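Local coordinates for protein glycerate 2-kinase (Pyrococcus horikoshii, PDB 1X3L) that catalyses the ATP-dependent phosphorylation of D-glycerate to 2-phosphoglycerate, and can also use other nucleotides or pyrophosphate as phosphate donor, at residues R90-E95 with A109-S114; I94-G97 with P101-K104. One frame throughout, in Å; residues are numbered along the deposited sequence.

Interaction 1: R90-E95 with A109-S114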
ATOM      1  N   ARG A  90     -21.762 -13.164  -6.793  1.00 52.87           N
ATOM      2  CA  ARG A  90     -21.566 -13.733  -8.121  1.00 52.37           C
ATOM      3  C   ARG A  90     -20.100 -13.891  -8.502  1.00 51.28           C
ATOM      4  O   ARG A  90     -19.778 -14.176  -9.654  1.00 50.65           O
ATOM      5  CB  ARG A  90     -22.275 -12.875  -9.166  1.00 54.50           C
ATOM      6  CG  ARG A  90     -23.756 -12.686  -8.895  1.00 56.98           C
ATOM      7  CD  ARG A  90     -24.500 -12.489 -10.194  1.00 59.31           C
ATOM      8  NE  ARG A  90     -24.290 -13.630 -11.079  1.00 62.90           N
ATOM      9  CZ  ARG A  90     -24.770 -13.722 -12.315  1.00 64.51           C
ATOM     10  NH1 ARG A  90     -25.495 -12.734 -12.821  1.00 64.85           N
ATOM     11  NH2 ARG A  90     -24.522 -14.805 -13.043  1.00 64.57           N
ATOM     12  N   ILE A  91     -19.217 -13.713  -7.529  1.00 49.91           N
ATOM     13  CA  ILE A  91     -17.789 -13.835  -7.775  1.00 47.67           C
ATOM     14  C   ILE A  91     -17.216 -15.018  -7.005  1.00 47.27           C
ATOM     15  O   ILE A  91     -17.369 -15.118  -5.786  1.00 45.29           O
ATOM     16  CB  ILE A  91     -17.054 -12.541  -7.363  1.00 46.24           C
ATOM     17  CG1 ILE A  91     -17.619 -11.364  -8.159  1.00 44.93           C
ATOM     18  CG2 ILE A  91     -15.560 -12.685  -7.606  1.00 44.12           C
ATOM     19  CD1 ILE A  91     -17.109 -10.016  -7.716  1.00 44.85           C
ATOM     20  N   LYS A  92     -16.561 -15.916  -7.734  1.00 46.71           N
ATOM     21  CA  LYS A  92     -15.967 -17.103  -7.137  1.00 46.96           C
ATOM     22  C   LYS A  92     -14.753 -16.692  -6.318  1.00 46.02           C
ATOM     23  O   LYS A  92     -13.975 -15.834  -6.741  1.00 44.85           O
ATOM     24  CB  LYS A  92     -15.550 -18.082  -8.236  1.00 48.08           C
ATOM     25  CG  LYS A  92     -14.931 -19.376  -7.736  1.00 51.63           C
ATOM     26  CD  LYS A  92     -14.429 -20.218  -8.906  1.00 54.18           C
ATOM     27  CE  LYS A  92     -13.895 -21.568  -8.447  1.00 56.21           C
ATOM     28  NZ  LYS A  92     -14.973 -22.442  -7.901  1.00 58.36           N
ATOM     29  N   VAL A  93     -14.591 -17.306  -5.151  1.00 44.41           N
ATOM     30  CA  VAL A  93     -13.466 -16.988  -4.283  1.00 43.62           C
ATOM     31  C   VAL A  93     -12.449 -18.116  -4.175  1.00 43.54           C
ATOM     32  O   VAL A  93     -12.805 -19.275  -3.952  1.00 44.36           O
ATOM     33  CB  VAL A  93     -13.944 -16.624  -2.860  1.00 43.58           C
ATOM     34  CG1 VAL A  93     -12.740 -16.412  -1.948  1.00 42.98           C
ATOM     35  CG2 VAL A  93     -14.804 -15.368  -2.905  1.00 40.77           C
ATOM     36  N   ILE A  94     -11.179 -17.761  -4.326  1.00 42.38           N
ATOM     37  CA  ILE A  94     -10.087 -18.719  -4.234  1.00 40.93           C
ATOM     38  C   ILE A  94      -9.011 -18.190  -3.294  1.00 42.15           C
ATOM     39  O   ILE A  94      -8.568 -17.049  -3.434  1.00 41.94           O
ATOM     40  CB  ILE A  94      -9.442 -18.965  -5.613  1.00 40.91           C
ATOM     41  CG1 ILE A  94     -10.469 -19.583  -6.563  1.00 41.06           C
ATOM     42  CG2 ILE A  94      -8.233 -19.877  -5.472  1.00 40.50           C
ATOM     43  CD1 ILE A  94      -9.958 -19.767  -7.974  1.00 40.75           C
ATOM     44  N   GLU A  95      -8.600 -19.010  -2.330  1.00 41.42           N
ATOM     45  CA  GLU A  95      -7.552 -18.606  -1.398  1.00 41.91           C
ATOM     46  C   GLU A  95      -6.265 -19.258  -1.877  1.00 41.41           C
ATOM     47  O   GLU A  95      -6.232 -20.462  -2.120  1.00 42.19           O
ATOM     48  CB  GLU A  95      -7.889 -19.056   0.029  1.00 43.31           C
ATOM     49  CG  GLU A  95      -9.265 -18.601   0.500  1.00 45.18           C
ATOM     50  CD  GLU A  95      -9.488 -18.825   1.988  1.00 48.91           C
ATOM     51  OE1 GLU A  95      -8.970 -19.827   2.526  1.00 49.32           O
ATOM     52  OE2 GLU A  95     -10.194 -18.008   2.616  1.00 48.39           O
ATOM     53  N   ALA A 109      -5.112 -17.588 -11.375  1.00 37.66           N
ATOM     54  CA  ALA A 109      -4.716 -16.955 -12.628  1.00 38.22           C
ATOM     55  C   ALA A 109      -5.451 -17.598 -13.806  1.00 39.45           C
ATOM     56  O   ALA A 109      -5.942 -16.900 -14.699  1.00 39.19           O
ATOM     57  CB  ALA A 109      -3.203 -17.070 -12.819  1.00 36.83           C
ATOM     58  N   LYS A 110      -5.529 -18.926 -13.807  1.00 40.46           N
ATOM     59  CA  LYS A 110      -6.223 -19.639 -14.879  1.00 42.58           C
ATOM     60  C   LYS A 110      -7.690 -19.237 -14.905  1.00 42.99           C
ATOM     61  O   LYS A 110      -8.275 -19.067 -15.977  1.00 44.00           O
ATOM     62  CB  LYS A 110      -6.113 -21.152 -14.688  1.00 44.46           C
ATOM     63  CG  LYS A 110      -4.739 -21.723 -14.977  1.00 45.90           C
ATOM     64  CD  LYS A 110      -4.745 -23.233 -14.798  1.00 48.90           C
ATOM     65  CE  LYS A 110      -3.417 -23.849 -15.192  1.00 49.84           C
ATOM     66  NZ  LYS A 110      -3.129 -23.650 -16.637  1.00 52.27           N
ATOM     67  N   GLU A 111      -8.283 -19.090 -13.724  1.00 42.99           N
ATOM     68  CA  GLU A 111      -9.678 -18.680 -13.619  1.00 43.63           C
ATOM     69  C   GLU A 111      -9.849 -17.293 -14.230  1.00 42.58           C
ATOM     70  O   GLU A 111     -10.840 -17.021 -14.909  1.00 42.06           O
ATOM     71  CB  GLU A 111     -10.115 -18.644 -12.152  1.00 46.43           C
ATOM     72  CG  GLU A 111     -10.362 -20.007 -11.541  1.00 52.65           C
ATOM     73  CD  GLU A 111     -11.662 -20.630 -12.019  1.00 54.73           C
ATOM     74  OE1 GLU A 111     -11.843 -20.784 -13.246  1.00 55.32           O
ATOM     75  OE2 GLU A 111     -12.504 -20.968 -11.161  1.00 57.23           O
ATOM     76  N   ALA A 112      -8.878 -16.417 -13.984  1.00 40.51           N
ATOM     77  CA  ALA A 112      -8.931 -15.061 -14.519  1.00 39.93           C
ATOM     78  C   ALA A 112      -8.831 -15.059 -16.047  1.00 38.23           C
ATOM     79  O   ALA A 112      -9.549 -14.321 -16.715  1.00 35.34           O
ATOM     80  CB  ALA A 112      -7.813 -14.214 -13.919  1.00 38.79           C
ATOM     81  N   LEU A 113      -7.944 -15.882 -16.600  1.00 40.04           N
ATOM     82  CA  LEU A 113      -7.796 -15.938 -18.053  1.00 42.33           C
ATOM     83  C   LEU A 113      -9.087 -16.446 -18.688  1.00 43.91           C
ATOM     84  O   LEU A 113      -9.504 -15.975 -19.747  1.00 42.97           O
ATOM     85  CB  LEU A 113      -6.638 -16.857 -18.454  1.00 43.23           C
ATOM     86  CG  LEU A 113      -5.245 -16.602 -17.873  1.00 44.86           C
ATOM     87  CD1 LEU A 113      -4.216 -17.232 -18.798  1.00 45.14           C
ATOM     88  CD2 LEU A 113      -4.979 -15.117 -17.732  1.00 44.89           C
ATOM     89  N   SER A 114      -9.714 -17.415 -18.028  1.00 44.92           N
ATOM     90  CA  SER A 114     -10.963 -17.984 -18.509  1.00 46.22           C
ATOM     91  C   SER A 114     -12.007 -16.880 -18.642  1.00 46.25           C
ATOM     92  O   SER A 114     -12.728 -16.805 -19.638  1.00 46.85           O
ATOM     93  CB  SER A 114     -11.457 -19.053 -17.533  1.00 47.19           C
ATOM     94  OG  SER A 114     -12.770 -19.465 -17.859  1.00 49.91           O
TER
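The carboxylate of Glu111, the one flat group in this contact, meets Lys92 end-on at one oxygen, and neither segment lays a side chain over either of its faces. Glu111 OE2 is 3.1 Å from Lys92 CD and also 3.1 Å from Lys92 CE. The angle at OE2 from Glu111 CD to Lys92 CE is about 163°, so CE nearly continues the line of the C-O bond. The two side chains cross at about a right angle. Lys92 NZ stands 4.3 Å from Glu111 OE2, beyond a salt bridge, so any attraction between the charges is probably weaker than in a direct ion pair. Below the carboxylate the contact turns apolar: Ile94 CD1 rests against Glu111 CG at 3.6 Å. That CG, anti to the carbonyl carbon (chi1 -76°), lies against Ile94, and the bend at chi2 (-74°) turns the carboxylate to the lysine. Lys92 and Ile94 alternate with residues that turn to helix 60-70, so strand 92-96, at the edge of a parallel six-stranded sheet of order 3-2-1-4-5-6, is flanked by helices on both faces, as in Rossmann-like alpha/beta folds. Helix 103-118 supplies Glu111 on this face, with 9.2 Å between Lys92 CA and Glu111 CA. Replacing Glu111 with an alanine would probably leave the Lys92 ammonium without this nearby negative charge and open a gap beside Ile94 CD1. Val77 of the adjoining strand 75-81 touches both Ile94 and Glu111, extending the apolar part of the interface inward.

Interaction 2: I94-G97 with P101-K104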
ATOM      1  N   ILE A  94     -11.179 -17.761  -4.326  1.00 42.38           N
ATOM      2  CA  ILE A  94     -10.087 -18.719  -4.234  1.00 40.93           C
ATOM      3  C   ILE A  94      -9.011 -18.190  -3.294  1.00 42.15           C
ATOM      4  O   ILE A  94      -8.568 -17.049  -3.434  1.00 41.94           O
ATOM      5  CB  ILE A  94      -9.442 -18.965  -5.613  1.00 40.91           C
ATOM      6  CG1 ILE A  94     -10.469 -19.583  -6.563  1.00 41.06           C
ATOM      7  CG2 ILE A  94      -8.233 -19.877  -5.472  1.00 40.50           C
ATOM      8  CD1 ILE A  94      -9.958 -19.767  -7.974  1.00 40.75           C
ATOM      9  N   GLU A  95      -8.600 -19.010  -2.330  1.00 41.42           N
ATOM     10  CA  GLU A  95      -7.552 -18.606  -1.398  1.00 41.91           C
ATOM     11  C   GLU A  95      -6.265 -19.258  -1.877  1.00 41.41           C
ATOM     12  O   GLU A  95      -6.232 -20.462  -2.120  1.00 42.19           O
ATOM     13  CB  GLU A  95      -7.889 -19.056   0.029  1.00 43.31           C
ATOM     14  CG  GLU A  95      -9.265 -18.601   0.500  1.00 45.18           C
ATOM     15  CD  GLU A  95      -9.488 -18.825   1.988  1.00 48.91           C
ATOM     16  OE1 GLU A  95      -8.970 -19.827   2.526  1.00 49.32           O
ATOM     17  OE2 GLU A  95     -10.194 -18.008   2.616  1.00 48.39           O
ATOM     18  N   ALA A  96      -5.206 -18.467  -2.023  1.00 41.08           N
ATOM     19  CA  ALA A  96      -3.945 -18.999  -2.517  1.00 40.96           C
ATOM     20  C   ALA A  96      -2.745 -18.702  -1.634  1.00 40.96           C
ATOM     21  O   ALA A  96      -2.856 -18.018  -0.623  1.00 41.48           O
ATOM     22  CB  ALA A  96      -3.692 -18.481  -3.925  1.00 41.55           C
ATOM     23  N   GLY A  97      -1.590 -19.214  -2.041  1.00 41.97           N
ATOM     24  CA  GLY A  97      -0.375 -19.020  -1.273  1.00 43.05           C
ATOM     25  C   GLY A  97       0.246 -17.634  -1.310  1.00 44.45           C
ATOM     26  O   GLY A  97       0.195 -16.928  -2.324  1.00 43.23           O
ATOM     27  N   PRO A 101       3.937 -18.537  -3.744  1.00 41.41           N
ATOM     28  CA  PRO A 101       2.844 -19.037  -4.579  1.00 40.96           C
ATOM     29  C   PRO A 101       2.697 -20.556  -4.542  1.00 42.48           C
ATOM     30  O   PRO A 101       3.682 -21.282  -4.388  1.00 41.95           O
ATOM     31  CB  PRO A 101       3.222 -18.532  -5.966  1.00 40.25           C
ATOM     32  CG  PRO A 101       4.721 -18.603  -5.936  1.00 39.06           C
ATOM     33  CD  PRO A 101       5.043 -18.025  -4.576  1.00 40.66           C
ATOM     34  N   ASP A 102       1.460 -21.026  -4.660  1.00 43.53           N
ATOM     35  CA  ASP A 102       1.193 -22.459  -4.689  1.00 45.55           C
ATOM     36  C   ASP A 102       0.237 -22.751  -5.839  1.00 45.98           C
ATOM     37  O   ASP A 102      -0.071 -21.859  -6.639  1.00 45.55           O
ATOM     38  CB  ASP A 102       0.613 -22.961  -3.357  1.00 45.09           C
ATOM     39  CG  ASP A 102      -0.713 -22.319  -3.002  1.00 46.05           C
ATOM     40  OD1 ASP A 102      -1.525 -22.046  -3.910  1.00 46.90           O
ATOM     41  OD2 ASP A 102      -0.953 -22.111  -1.796  1.00 45.50           O
ATOM     42  N   GLU A 103      -0.236 -23.990  -5.928  1.00 46.23           N
ATOM     43  CA  GLU A 103      -1.133 -24.368  -7.015  1.00 47.05           C
ATOM     44  C   GLU A 103      -2.427 -23.565  -7.074  1.00 45.63           C
ATOM     45  O   GLU A 103      -3.011 -23.413  -8.145  1.00 45.68           O
ATOM     46  CB  GLU A 103      -1.445 -25.865  -6.952  1.00 49.23           C
ATOM     47  CG  GLU A 103      -0.239 -26.744  -7.253  1.00 53.85           C
ATOM     48  CD  GLU A 103       0.486 -26.326  -8.527  1.00 58.10           C
ATOM     49  OE1 GLU A 103      -0.176 -26.187  -9.581  1.00 58.55           O
ATOM     50  OE2 GLU A 103       1.722 -26.140  -8.475  1.00 60.19           O
ATOM     51  N   LYS A 104      -2.878 -23.051  -5.935  1.00 43.83           N
ATOM     52  CA  LYS A 104      -4.101 -22.257  -5.923  1.00 43.11           C
ATOM     53  C   LYS A 104      -3.867 -20.914  -6.616  1.00 41.83           C
ATOM     54  O   LYS A 104      -4.782 -20.351  -7.214  1.00 41.98           O
ATOM     55  CB  LYS A 104      -4.581 -22.045  -4.486  1.00 45.14           C
ATOM     56  CG  LYS A 104      -5.055 -23.329  -3.807  1.00 46.87           C
ATOM     57  CD  LYS A 104      -6.274 -23.906  -4.510  1.00 48.84           C
ATOM     58  CE  LYS A 104      -6.639 -25.290  -3.974  1.00 51.60           C
ATOM     59  NZ  LYS A 104      -6.973 -25.286  -2.516  1.00 53.50           N
TER
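Van der Waals contact joins Ala96 and Lys104, where Ala96 CB sits 3.7 Å from Lys104 CB. Lys104 CB also approaches the backbone oxygen Glu95 O at 3.3 Å, and its chain then bends at chi2 (-64°), leading the amine away from the strand. Ile94 adds CG2, 3.9 Å from Lys104 O. Among polar contacts, Asp102 OD2 lies 3.0 Å from Gly97 N, but the angle is too poor for a hydrogen bond; its hydrogen-bond partner is Tyr82 OH, which helps fix the carboxylate's rotation. Within 101-104, Asp102 OD1 accepts the capping bond from Lys104 N at 2.6 Å, met on the anti side and 29° out of the carboxylate plane. Steric evidence concerns Gly97: a beta carbon there would fall 2.6 Å from Asp102 OD2, so the carboxylate occupies the space a side chain would need. Asp102 is the N-cap of helix 103-118, and its own N is bonded to Ser105 OG, the return bond found in a capping box. This strand-to-helix turn lies at the C-terminal ends of the parallel strands, where alpha/beta enzymes commonly place their sites, and Gly97 is about 10 Å from the side chain of Lys58, a probable substrate-binding residue.

In the fold
Both contacts join strand 92-96 to helix 103-118, and their centres are 11 Å apart. Interaction 1 lies along the body of the pair, interaction 2 where the strand's end passes into the helix start. Each is partly buried: Ile94, shared by both, is buried, whereas Lys92 and Lys104 are exposed. Interaction 1 buries 105 Å² and depends on side chains alone, a carboxylate and two aliphatic chains. Interaction 2 buries 238 Å² and relies much more on backbone: main-chain atoms of 94-97 meet Lys104 and Asp102, the latter also capping the helix. The second contact spans a short turn, its closest ends 4 positions apart, against 14 in the first.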